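Local coordinates for topoisomerase I-like protein (Leishmania donovani, PDB 2B9S) that probably relaxes supercoiled DNA as a type IB topoisomerase, cutting and rejoining one strand, and is held here on nicked DNA with vanadate, at residues H27-E35 against A153-G161; H210-W218 against M226-S234. All blocks are in the same frame, centred on the assembly; numbering follows the deposited sequence.

Overall arrangement
Following the chain from the N terminus, contact 1 comes first. It brings 27-35, in the loop after strand 25-26, against 153-161, in the loop after strand 148-151. It closes a long loop of 117 intervening residues, about half of them helical. Contact 2 opens only after contact 1 has closed, so the two lie in series. It joins 210-218 to 226-234 across the short turn of the hairpin of strands 216-219 and 226-229. The contact centres are about 13 Å apart. N154 of contact 1 reaches the backbone of Y228 and M230, and E158 forms a salt bridge with K227. These links tie the loops to the DNA-facing hairpin.

Contact 1 of 2, residues H27-E35 against A153-G161; sequences HNGVLFPPE and ANFRVEPPG. With nucleotides of chain C.
L31 packs against two flat groups, the F155 ring and the R156 guanidinium. Its CB lies at the edge of the F155 ring, 4.1 Å from F155 CD2. Its CD2 comes within 3.5 Å of R156 NH1, at a slant to the guanidinium plane. F155 CE2 lies over one face of that guanidinium, 4.0 Å above the plane and offset toward the rim. The F32 ring meets V157 CG2 obliquely. These groups lie beside a single beta bridge between two loops of the DNA-binding fragment. The touching parts run the same way, with directions 28° apart. L31 is the bridging residue and pairs with R156 by bonding to both its neighbours. L31 N donates to F155 O, and L31 O accepts from V157 N at 2.9 Å. With CG anti to the backbone N (chi1 -177°), the L31 side chain runs beside R156 in the same direction, and both reach helix 125-137. V157 points toward the other loop, and its CG2 touches V30 CB at 3.7 Å. P33 crosses V157 at about a right angle. Further on, P33 CG packs against P159 CB. The second loop also borders the DNA. E158 bridges K176 through OE1 and K227 through OE2, which probably offsets its charge beside the backbone of DT12 of chain C. P159 CD lies 3.3 Å from OP1 of that nucleotide.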
loop_
_atom_site.group_PDB
_atom_site.type_symbol
_atom_site.label_atom_id
_atom_site.label_comp_id
_atom_site.label_asym_id
_atom_site.label_seq_id
_atom_site.Cartn_x
_atom_site.Cartn_y
_atom_site.Cartn_z
ATOM N N HIS D 27 23.335 -3.240 10.257
ATOM C CA HIS D 27 22.091 -3.847 10.742
ATOM C C HIS D 27 22.305 -5.331 10.943
ATOM O O HIS D 27 23.294 -5.887 10.480
ATOM C CB HIS D 27 20.903 -3.571 9.782
ATOM C CG HIS D 27 21.073 -4.165 8.414
ATOM N ND1 HIS D 27 20.695 -5.459 8.107
ATOM C CD2 HIS D 27 21.592 -3.641 7.275
ATOM C CE1 HIS D 27 20.983 -5.707 6.842
ATOM N NE2 HIS D 27 21.522 -4.621 6.313
ATOM N N ASN D 28 21.362 -5.962 11.628
ATOM C CA ASN D 28 21.452 -7.373 11.995
ATOM C C ASN D 28 20.627 -8.349 11.147
ATOM O O ASN D 28 20.424 -9.489 11.557
ATOM C CB ASN D 28 21.044 -7.520 13.465
ATOM C CG ASN D 28 22.000 -6.810 14.403
ATOM O OD1 ASN D 28 23.214 -6.969 14.293
ATOM N ND2 ASN D 28 21.465 -6.036 15.320
ATOM N N GLY D 29 20.153 -7.899 9.984
ATOM C CA GLY D 29 19.378 -8.748 9.077
ATOM C C GLY D 29 17.933 -8.902 9.503
ATOM O O GLY D 29 17.311 -7.962 9.995
ATOM N N VAL D 30 17.411 -10.109 9.352
ATOM C CA VAL D 30 15.972 -10.348 9.437
ATOM C C VAL D 30 15.591 -11.411 10.455
ATOM O O VAL D 30 16.374 -12.315 10.728
ATOM C CB VAL D 30 15.407 -10.733 8.043
ATOM C CG1 VAL D 30 15.535 -9.539 7.073
ATOM C CG2 VAL D 30 16.109 -11.982 7.481
ATOM N N LEU D 31 14.388 -11.291 11.014
ATOM C CA LEU D 31 13.853 -12.304 11.923
ATOM C C LEU D 31 12.959 -13.282 11.147
ATOM O O LEU D 31 11.900 -12.905 10.628
ATOM C CB LEU D 31 13.123 -11.652 13.120
ATOM C CG LEU D 31 12.538 -12.535 14.255
ATOM C CD1 LEU D 31 13.539 -13.540 14.824
ATOM C CD2 LEU D 31 11.926 -11.721 15.382
ATOM N N PHE D 32 13.413 -14.528 11.053
ATOM C CA PHE D 32 12.696 -15.614 10.383
ATOM C C PHE D 32 11.642 -16.193 11.320
ATOM O O PHE D 32 11.944 -16.442 12.490
ATOM C CB PHE D 32 13.671 -16.747 10.036
ATOM C CG PHE D 32 14.635 -16.417 8.938
ATOM C CD1 PHE D 32 14.266 -16.567 7.602
ATOM C CD2 PHE D 32 15.929 -15.984 9.233
ATOM C CE1 PHE D 32 15.164 -16.265 6.571
ATOM C CE2 PHE D 32 16.830 -15.684 8.210
ATOM C CZ PHE D 32 16.446 -15.826 6.881
ATOM N N PRO D 33 10.399 -16.411 10.825
ATOM C CA PRO D 33 9.390 -17.060 11.681
ATOM C C PRO D 33 9.844 -18.461 12.128
ATOM O O PRO D 33 10.715 -19.053 11.476
ATOM C CB PRO D 33 8.147 -17.146 10.760
ATOM C CG PRO D 33 8.660 -16.950 9.387
ATOM C CD PRO D 33 9.852 -16.079 9.492
ATOM N N PRO D 34 9.256 -18.997 13.221
ATOM C CA PRO D 34 9.648 -20.349 13.688
ATOM C C PRO D 34 9.416 -21.442 12.648
ATOM O O PRO D 34 8.480 -21.364 11.857
ATOM C CB PRO D 34 8.737 -20.592 14.899
ATOM C CG PRO D 34 8.244 -19.237 15.313
ATOM C CD PRO D 34 8.200 -18.402 14.065
ATOM N N GLU D 35 10.281 -22.445 12.637
ATOM C CA GLU D 35 10.097 -23.632 11.802
ATOM C C GLU D 35 8.725 -24.296 12.073
ATOM O O GLU D 35 8.219 -24.238 13.192
ATOM C CB GLU D 35 11.261 -24.622 12.054
ATOM N N ALA D 153 11.375 -1.225 9.911
ATOM C CA ALA D 153 9.919 -1.445 9.923
ATOM C C ALA D 153 9.497 -2.913 9.842
ATOM O O ALA D 153 8.867 -3.425 10.768
ATOM C CB ALA D 153 9.205 -0.593 8.858
ATOM N N ASN D 154 9.837 -3.594 8.752
ATOM C CA ASN D 154 9.336 -4.960 8.524
ATOM C C ASN D 154 10.454 -6.016 8.550
ATOM O O ASN D 154 10.623 -6.784 7.598
ATOM C CB ASN D 154 8.505 -5.024 7.220
ATOM C CG ASN D 154 9.299 -4.571 5.988
ATOM O OD1 ASN D 154 9.949 -3.518 6.003
ATOM N ND2 ASN D 154 9.254 -5.369 4.920
ATOM N N PHE D 155 11.212 -6.046 9.651
ATOM C CA PHE D 155 12.333 -6.997 9.827
ATOM C C PHE D 155 11.889 -8.463 9.991
ATOM O O PHE D 155 12.691 -9.373 9.810
ATOM C CB PHE D 155 13.205 -6.591 11.014
ATOM C CG PHE D 155 12.452 -6.499 12.310
ATOM C CD1 PHE D 155 11.957 -5.268 12.757
ATOM C CD2 PHE D 155 12.217 -7.645 13.077
ATOM C CE1 PHE D 155 11.246 -5.194 13.957
ATOM C CE2 PHE D 155 11.505 -7.583 14.263
ATOM C CZ PHE D 155 11.024 -6.362 14.720
ATOM N N ARG D 156 10.628 -8.683 10.357
ATOM C CA ARG D 156 10.082 -10.050 10.422
ATOM C C ARG D 156 9.663 -10.536 9.045
ATOM O O ARG D 156 8.687 -10.036 8.480
ATOM C CB ARG D 156 8.870 -10.119 11.344
ATOM C CG ARG D 156 9.179 -9.967 12.788
ATOM C CD ARG D 156 7.955 -10.280 13.609
ATOM N NE ARG D 156 7.833 -9.297 14.672
ATOM C CZ ARG D 156 8.224 -9.499 15.926
ATOM N NH1 ARG D 156 8.749 -10.679 16.283
ATOM N NH2 ARG D 156 8.072 -8.522 16.814
ATOM N N VAL D 157 10.399 -11.512 8.524
ATOM C CA VAL D 157 10.109 -12.136 7.241
ATOM C C VAL D 157 8.685 -12.708 7.236
ATOM O O VAL D 157 8.257 -13.367 8.204
ATOM C CB VAL D 157 11.131 -13.261 6.911
ATOM C CG1 VAL D 157 10.810 -13.912 5.565
ATOM C CG2 VAL D 157 12.532 -12.716 6.906
ATOM N N GLU D 158 7.963 -12.434 6.145
ATOM C CA GLU D 158 6.574 -12.869 5.978
ATOM C C GLU D 158 6.509 -14.369 6.137
ATOM O O GLU D 158 7.269 -15.086 5.450
ATOM C CB GLU D 158 6.040 -12.486 4.593
ATOM C CG GLU D 158 5.909 -11.006 4.400
ATOM C CD GLU D 158 5.358 -10.635 3.030
ATOM O OE1 GLU D 158 4.694 -11.478 2.383
ATOM O OE2 GLU D 158 5.601 -9.490 2.601
ATOM N N PRO D 159 5.633 -14.854 7.051
ATOM C CA PRO D 159 5.422 -16.289 7.102
ATOM C C PRO D 159 4.640 -16.812 5.880
ATOM O O PRO D 159 3.896 -16.055 5.234
ATOM C CB PRO D 159 4.662 -16.503 8.425
ATOM C CG PRO D 159 4.064 -15.177 8.768
ATOM C CD PRO D 159 4.878 -14.125 8.094
ATOM N N PRO D 160 4.829 -18.095 5.549
ATOM C CA PRO D 160 4.088 -18.710 4.451
ATOM C C PRO D 160 2.564 -18.686 4.678
ATOM O O PRO D 160 2.085 -18.662 5.819
ATOM C CB PRO D 160 4.612 -20.153 4.407
ATOM C CG PRO D 160 5.413 -20.361 5.696
ATOM C CD PRO D 160 5.799 -19.008 6.191
ATOM N N GLY D 161 1.805 -18.690 3.590
ATOM C CA GLY D 161 0.369 -18.685 3.738
ATOM C C GLY D 161 -0.319 -18.736 2.407
ATOM O O GLY D 161 0.323 -18.649 1.362
ATOM P P DT C 12 2.828 -10.578 7.022
ATOM O OP1 DT C 12 2.601 -12.034 6.948
ATOM O OP2 DT C 12 4.187 -10.053 7.302
ATOM O "O5'" DT C 12 2.309 -9.957 5.648
ATOM C "C5'" DT C 12 1.021 -10.305 5.075
ATOM C "C4'" DT C 12 0.749 -9.381 3.909
ATOM O "O4'" DT C 12 0.613 -8.038 4.418
ATOM C "C3'" DT C 12 1.818 -9.274 2.808
ATOM O "O3'" DT C 12 1.157 -9.127 1.526
ATOM C "C2'" DT C 12 2.555 -7.968 3.107
ATOM C "C1'" DT C 12 1.318 -7.201 3.545
ATOM N N1 DT C 12 1.580 -5.838 4.025
ATOM C C2 DT C 12 0.603 -4.891 3.825
ATOM O O2 DT C 12 -0.477 -5.143 3.324
ATOM N N3 DT C 12 0.971 -3.634 4.241
ATOM C C4 DT C 12 2.178 -3.265 4.802
ATOM O O4 DT C 12 2.414 -2.115 5.135
ATOM C C5 DT C 12 3.149 -4.304 4.966
ATOM C C7 DT C 12 4.446 -4.055 5.679
ATOM C C6 DT C 12 2.814 -5.515 4.565
#

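Contact 2 of 2, residues H210-W218 against M226-S234; sequences HTVTWLAMW and MKYVMLAPS. With nucleotides of chain A.
W214 and Y228 lean against each other obliquely. The W214 five-membered ring and the Y228 ring have centroids 4.5 Å apart and planes at 49°. Y228 CD1 sits over one face of the indole, 3.4 Å from W214 CG. M217 CB lies on that same face, and V212 CG2 lies against the opposite face, toward its rim. W214 CG stands between its backbone N and carbonyl carbon (chi1 54°), which turns the indole toward Y228. M217 lies alongside Y228, pointing the same way, with M217 CG 3.5 Å from Y228 CE1. Its methyl group, CE, meets that of M226.

M217, Y228 and M226 lie on the beta hairpin of strands 216-219 and 226-229, and W214 just before it. M217 and Y228 form a non-hydrogen-bonded antiparallel pair. Next to it, W218 and K227 form a hydrogen-bonded pair, and the bond from K227 N to W218 O is 2.9 Å long and nearly straight (178°). On the face that carries W218 and K227, K227 CB makes a CH-pi contact, 3.7 Å from the centroid of the W218 six-membered ring. The chain then bends off the ring, and NZ forms salt bridges with a DNA phosphate and with E158. On the face of M217 and Y228, Y228 OH donates to OP2 of DA7 of chain A at 2.8 Å, in the plane of its ring. In the loop before the strand, T213 grips OP2 of DC8 of chain A twice, through OG1 at 2.7 Å and through its backbone N. One water accepts from L231 N and donates to T213 O at 2.6 Å.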
loop_
_atom_site.group_PDB
_atom_site.type_symbol
_atom_site.label_atom_id
_atom_site.label_comp_id
_atom_site.label_asym_id
_atom_site.label_seq_id
_atom_site.Cartn_x
_atom_site.Cartn_y
_atom_site.Cartn_z
ATOM N N HIS D 210 24.842 1.883 -2.142
ATOM C CA HIS D 210 24.616 3.168 -1.446
ATOM C C HIS D 210 23.504 3.996 -2.101
ATOM O O HIS D 210 23.118 5.046 -1.583
ATOM C CB HIS D 210 25.902 4.017 -1.414
ATOM C CG HIS D 210 27.014 3.462 -0.561
ATOM N ND1 HIS D 210 27.363 4.004 0.660
ATOM C CD2 HIS D 210 27.897 2.458 -0.786
ATOM C CE1 HIS D 210 28.386 3.338 1.163
ATOM N NE2 HIS D 210 28.730 2.396 0.304
ATOM N N THR D 211 23.000 3.525 -3.244
ATOM C CA THR D 211 21.976 4.241 -4.016
ATOM C C THR D 211 20.561 3.745 -3.712
ATOM O O THR D 211 19.584 4.259 -4.287
ATOM C CB THR D 211 22.221 4.150 -5.546
ATOM O OG1 THR D 211 22.149 2.776 -5.967
ATOM C CG2 THR D 211 23.586 4.739 -5.934
ATOM N N VAL D 212 20.454 2.754 -2.818
ATOM C CA VAL D 212 19.145 2.243 -2.356
ATOM C C VAL D 212 18.983 2.343 -0.828
ATOM O O VAL D 212 19.969 2.547 -0.122
ATOM C CB VAL D 212 18.801 0.791 -2.932
ATOM C CG1 VAL D 212 18.818 0.809 -4.472
ATOM C CG2 VAL D 212 19.731 -0.300 -2.381
ATOM N N THR D 213 17.745 2.192 -0.336
ATOM C CA THR D 213 17.377 2.459 1.069
ATOM C C THR D 213 16.922 1.201 1.811
ATOM O O THR D 213 16.445 1.275 2.958
ATOM C CB THR D 213 16.201 3.467 1.205
ATOM O OG1 THR D 213 15.009 2.898 0.641
ATOM C CG2 THR D 213 16.491 4.781 0.540
ATOM N N TRP D 214 17.022 0.052 1.144
ATOM C CA TRP D 214 16.548 -1.200 1.718
ATOM C C TRP D 214 17.676 -2.016 2.319
ATOM O O TRP D 214 18.827 -1.915 1.862
ATOM C CB TRP D 214 15.763 -2.026 0.688
ATOM C CG TRP D 214 16.426 -2.330 -0.638
ATOM C CD1 TRP D 214 16.266 -1.635 -1.815
ATOM C CD2 TRP D 214 17.261 -3.471 -0.962
ATOM N NE1 TRP D 214 16.981 -2.252 -2.822
ATOM C CE2 TRP D 214 17.585 -3.378 -2.326
ATOM C CE3 TRP D 214 17.765 -4.546 -0.225
ATOM C CZ2 TRP D 214 18.400 -4.310 -2.965
ATOM C CZ3 TRP D 214 18.565 -5.472 -0.856
ATOM C CH2 TRP D 214 18.870 -5.359 -2.213
ATOM N N LEU D 215 17.344 -2.816 3.341
ATOM C CA LEU D 215 18.348 -3.597 4.069
ATOM C C LEU D 215 18.355 -5.057 3.630
ATOM O O LEU D 215 19.357 -5.777 3.792
ATOM C CB LEU D 215 18.118 -3.529 5.594
ATOM C CG LEU D 215 17.739 -2.196 6.238
ATOM C CD1 LEU D 215 17.641 -2.280 7.792
ATOM C CD2 LEU D 215 18.660 -1.074 5.807
ATOM N N ALA D 216 17.225 -5.506 3.099
ATOM C CA ALA D 216 17.093 -6.868 2.602
ATOM C C ALA D 216 15.965 -6.951 1.568
ATOM O O ALA D 216 15.060 -6.107 1.555
ATOM C CB ALA D 216 16.875 -7.857 3.779
ATOM N N MET D 217 16.033 -7.972 0.706
ATOM C CA MET D 217 15.096 -8.154 -0.408
ATOM C C MET D 217 14.940 -9.641 -0.670
ATOM O O MET D 217 15.901 -10.402 -0.561
ATOM C CB MET D 217 15.614 -7.439 -1.672
ATOM C CG MET D 217 14.740 -7.538 -2.941
ATOM S SD MET D 217 14.915 -9.055 -3.953
ATOM C CE MET D 217 16.538 -8.837 -4.674
ATOM N N TRP D 218 13.718 -10.063 -0.982
ATOM C CA TRP D 218 13.494 -11.393 -1.533
ATOM C C TRP D 218 12.424 -11.320 -2.611
ATOM O O TRP D 218 11.706 -10.330 -2.750
ATOM C CB TRP D 218 13.163 -12.431 -0.463
ATOM C CG TRP D 218 11.813 -12.285 0.112
ATOM C CD1 TRP D 218 10.666 -12.887 -0.327
ATOM C CD2 TRP D 218 11.441 -11.478 1.239
ATOM N NE1 TRP D 218 9.603 -12.499 0.445
ATOM C CE2 TRP D 218 10.044 -11.630 1.413
ATOM C CE3 TRP D 218 12.154 -10.633 2.115
ATOM C CZ2 TRP D 218 9.333 -10.982 2.439
ATOM C CZ3 TRP D 218 11.438 -9.976 3.140
ATOM C CH2 TRP D 218 10.034 -10.159 3.280
ATOM N N MET D 226 9.001 -8.348 -5.810
ATOM C CA MET D 226 10.106 -8.027 -4.915
ATOM C C MET D 226 9.625 -7.373 -3.609
ATOM O O MET D 226 8.868 -6.398 -3.636
ATOM C CB MET D 226 11.133 -7.159 -5.636
ATOM C CG MET D 226 11.746 -7.854 -6.870
ATOM S SD MET D 226 12.745 -6.773 -7.941
ATOM C CE MET D 226 14.280 -6.861 -7.036
ATOM N N LYS D 227 10.056 -7.955 -2.481
ATOM C CA LYS D 227 9.737 -7.497 -1.119
ATOM C C LYS D 227 11.000 -6.947 -0.420
ATOM O O LYS D 227 12.097 -7.489 -0.559
ATOM C CB LYS D 227 9.163 -8.656 -0.287
ATOM C CG LYS D 227 7.866 -9.319 -0.801
ATOM C CD LYS D 227 6.683 -8.344 -0.756
ATOM C CE LYS D 227 5.362 -9.010 -1.127
ATOM N NZ LYS D 227 4.898 -9.989 -0.096
ATOM N N TYR D 228 10.839 -5.877 0.344
ATOM C CA TYR D 228 11.985 -5.200 0.947
ATOM C C TYR D 228 11.773 -4.936 2.400
ATOM O O TYR D 228 10.682 -4.545 2.817
ATOM C CB TYR D 228 12.229 -3.842 0.313
ATOM C CG TYR D 228 12.451 -3.880 -1.158
ATOM C CD1 TYR D 228 13.727 -4.056 -1.675
ATOM C CD2 TYR D 228 11.381 -3.690 -2.051
ATOM C CE1 TYR D 228 13.935 -4.084 -3.003
ATOM C CE2 TYR D 228 11.595 -3.736 -3.396
ATOM C CZ TYR D 228 12.870 -3.924 -3.862
ATOM O OH TYR D 228 13.096 -3.934 -5.212
ATOM N N VAL D 229 12.838 -5.148 3.164
ATOM C CA VAL D 229 12.936 -4.627 4.513
ATOM C C VAL D 229 13.447 -3.189 4.424
ATOM O O VAL D 229 14.523 -2.924 3.885
ATOM C CB VAL D 229 13.877 -5.474 5.370
ATOM C CG1 VAL D 229 13.957 -4.910 6.774
ATOM C CG2 VAL D 229 13.416 -6.922 5.393
ATOM N N MET D 230 12.649 -2.262 4.928
ATOM C CA MET D 230 12.986 -0.834 4.886
ATOM C C MET D 230 12.834 -0.177 6.275
ATOM O O MET D 230 12.339 -0.811 7.219
ATOM C CB MET D 230 12.148 -0.137 3.788
ATOM C CG MET D 230 12.645 -0.472 2.339
ATOM S SD MET D 230 11.868 0.515 1.066
ATOM C CE MET D 230 12.454 -0.154 -0.518
ATOM N N LEU D 231 13.252 1.087 6.400
ATOM C CA LEU D 231 13.183 1.803 7.698
ATOM C C LEU D 231 11.765 2.205 8.085
ATOM O O LEU D 231 10.888 2.252 7.240
ATOM C CB LEU D 231 14.138 3.015 7.742
ATOM C CG LEU D 231 15.647 2.793 7.535
ATOM C CD1 LEU D 231 16.447 3.969 8.050
ATOM C CD2 LEU D 231 16.145 1.530 8.187
ATOM N N ALA D 232 11.550 2.439 9.377
ATOM C CA ALA D 232 10.269 2.884 9.903
ATOM C C ALA D 232 10.000 4.327 9.476
ATOM O O ALA D 232 10.933 5.061 9.177
ATOM C CB ALA D 232 10.251 2.757 11.423
ATOM N N PRO D 233 8.718 4.735 9.424
ATOM C CA PRO D 233 8.384 6.110 9.006
ATOM C C PRO D 233 8.983 7.201 9.913
ATOM O O PRO D 233 9.182 8.331 9.451
ATOM C CB PRO D 233 6.847 6.140 9.034
ATOM C CG PRO D 233 6.400 4.706 9.133
ATOM C CD PRO D 233 7.524 3.926 9.733
ATOM N N SER D 234 9.284 6.845 11.173
ATOM C CA SER D 234 9.997 7.724 12.133
ATOM C C SER D 234 11.458 8.008 11.778
ATOM O O SER D 234 12.078 8.921 12.342
ATOM C CB SER D 234 9.904 7.185 13.576
ATOM O OG SER D 234 10.592 5.950 13.745
ATOM P P DA A 7 16.385 -2.588 -6.446
ATOM O OP1 DA A 7 17.812 -2.214 -6.315
ATOM O OP2 DA A 7 15.840 -3.809 -5.818
ATOM O "O5'" DA A 7 15.534 -1.364 -5.922
ATOM C "C5'" DA A 7 15.672 -0.098 -6.513
ATOM C "C4'" DA A 7 14.643 0.851 -5.932
ATOM O "O4'" DA A 7 13.405 0.668 -6.659
ATOM C "C3'" DA A 7 14.278 0.701 -4.450
ATOM O "O3'" DA A 7 13.923 1.991 -3.997
ATOM C "C2'" DA A 7 12.986 -0.068 -4.487
ATOM C "C1'" DA A 7 12.364 0.603 -5.718
ATOM N N9 DA A 7 11.231 -0.147 -6.271
ATOM C C8 DA A 7 11.145 -1.502 -6.346
ATOM N N7 DA A 7 10.028 -1.906 -6.866
ATOM C C5 DA A 7 9.325 -0.766 -7.132
ATOM C C6 DA A 7 8.060 -0.570 -7.693
ATOM N N6 DA A 7 7.271 -1.587 -8.073
ATOM N N1 DA A 7 7.640 0.700 -7.825
ATOM C C2 DA A 7 8.457 1.694 -7.455
ATOM N N3 DA A 7 9.666 1.619 -6.898
ATOM C C4 DA A 7 10.048 0.345 -6.768
ATOM P P DC A 8 14.776 2.894 -3.003
ATOM O OP1 DC A 8 15.664 3.723 -3.792
ATOM O OP2 DC A 8 15.372 2.038 -1.935
ATOM O "O5'" DC A 8 13.593 3.609 -2.194
ATOM C "C5'" DC A 8 12.826 4.671 -2.607
ATOM C "C4'" DC A 8 11.333 4.339 -2.786
ATOM O "O4'" DC A 8 11.051 3.069 -3.406
ATOM C "C3'" DC A 8 10.368 4.337 -1.618
ATOM O "O3'" DC A 8 10.241 5.670 -1.097
ATOM C "C2'" DC A 8 9.107 3.940 -2.392
ATOM C "C1'" DC A 8 9.646 3.123 -3.571
ATOM N N1 DC A 8 9.038 1.748 -3.624
ATOM C C2 DC A 8 7.767 1.617 -4.211
ATOM O O2 DC A 8 7.207 2.620 -4.674
ATOM N N3 DC A 8 7.187 0.393 -4.260
ATOM C C4 DC A 8 7.817 -0.674 -3.749
ATOM N N4 DC A 8 7.181 -1.848 -3.845
ATOM C C5 DC A 8 9.116 -0.571 -3.125
ATOM C C6 DC A 8 9.681 0.658 -3.079
ATOM P P DG A 6 16.097 -6.895 -11.318
ATOM O OP1 DG A 6 17.562 -6.874 -11.502
ATOM O OP2 DG A 6 15.405 -8.033 -10.707
ATOM O "O5'" DG A 6 15.702 -5.553 -10.529
ATOM C "C5'" DG A 6 16.119 -4.255 -10.961
ATOM C "C4'" DG A 6 15.381 -3.194 -10.163
ATOM O "O4'" DG A 6 14.039 -2.983 -10.660
ATOM C "C3'" DG A 6 15.198 -3.496 -8.684
ATOM O "O3'" DG A 6 16.138 -2.631 -8.028
ATOM C "C2'" DG A 6 13.736 -3.113 -8.378
ATOM C "C1'" DG A 6 13.276 -2.375 -9.632
ATOM N N9 DG A 6 11.869 -2.559 -10.015
ATOM C C8 DG A 6 11.165 -3.744 -10.185
ATOM N N7 DG A 6 9.906 -3.544 -10.538
ATOM C C5 DG A 6 9.784 -2.156 -10.607
ATOM C C6 DG A 6 8.702 -1.335 -10.944
ATOM O O6 DG A 6 7.574 -1.689 -11.270
ATOM N N1 DG A 6 8.989 0.035 -10.872
ATOM C C2 DG A 6 10.210 0.551 -10.524
ATOM N N2 DG A 6 10.358 1.891 -10.496
ATOM N N3 DG A 6 11.233 -0.207 -10.222
ATOM C C4 DG A 6 10.963 -1.539 -10.285
HETATM O O HOH W 1 14.434 2.348 4.243
#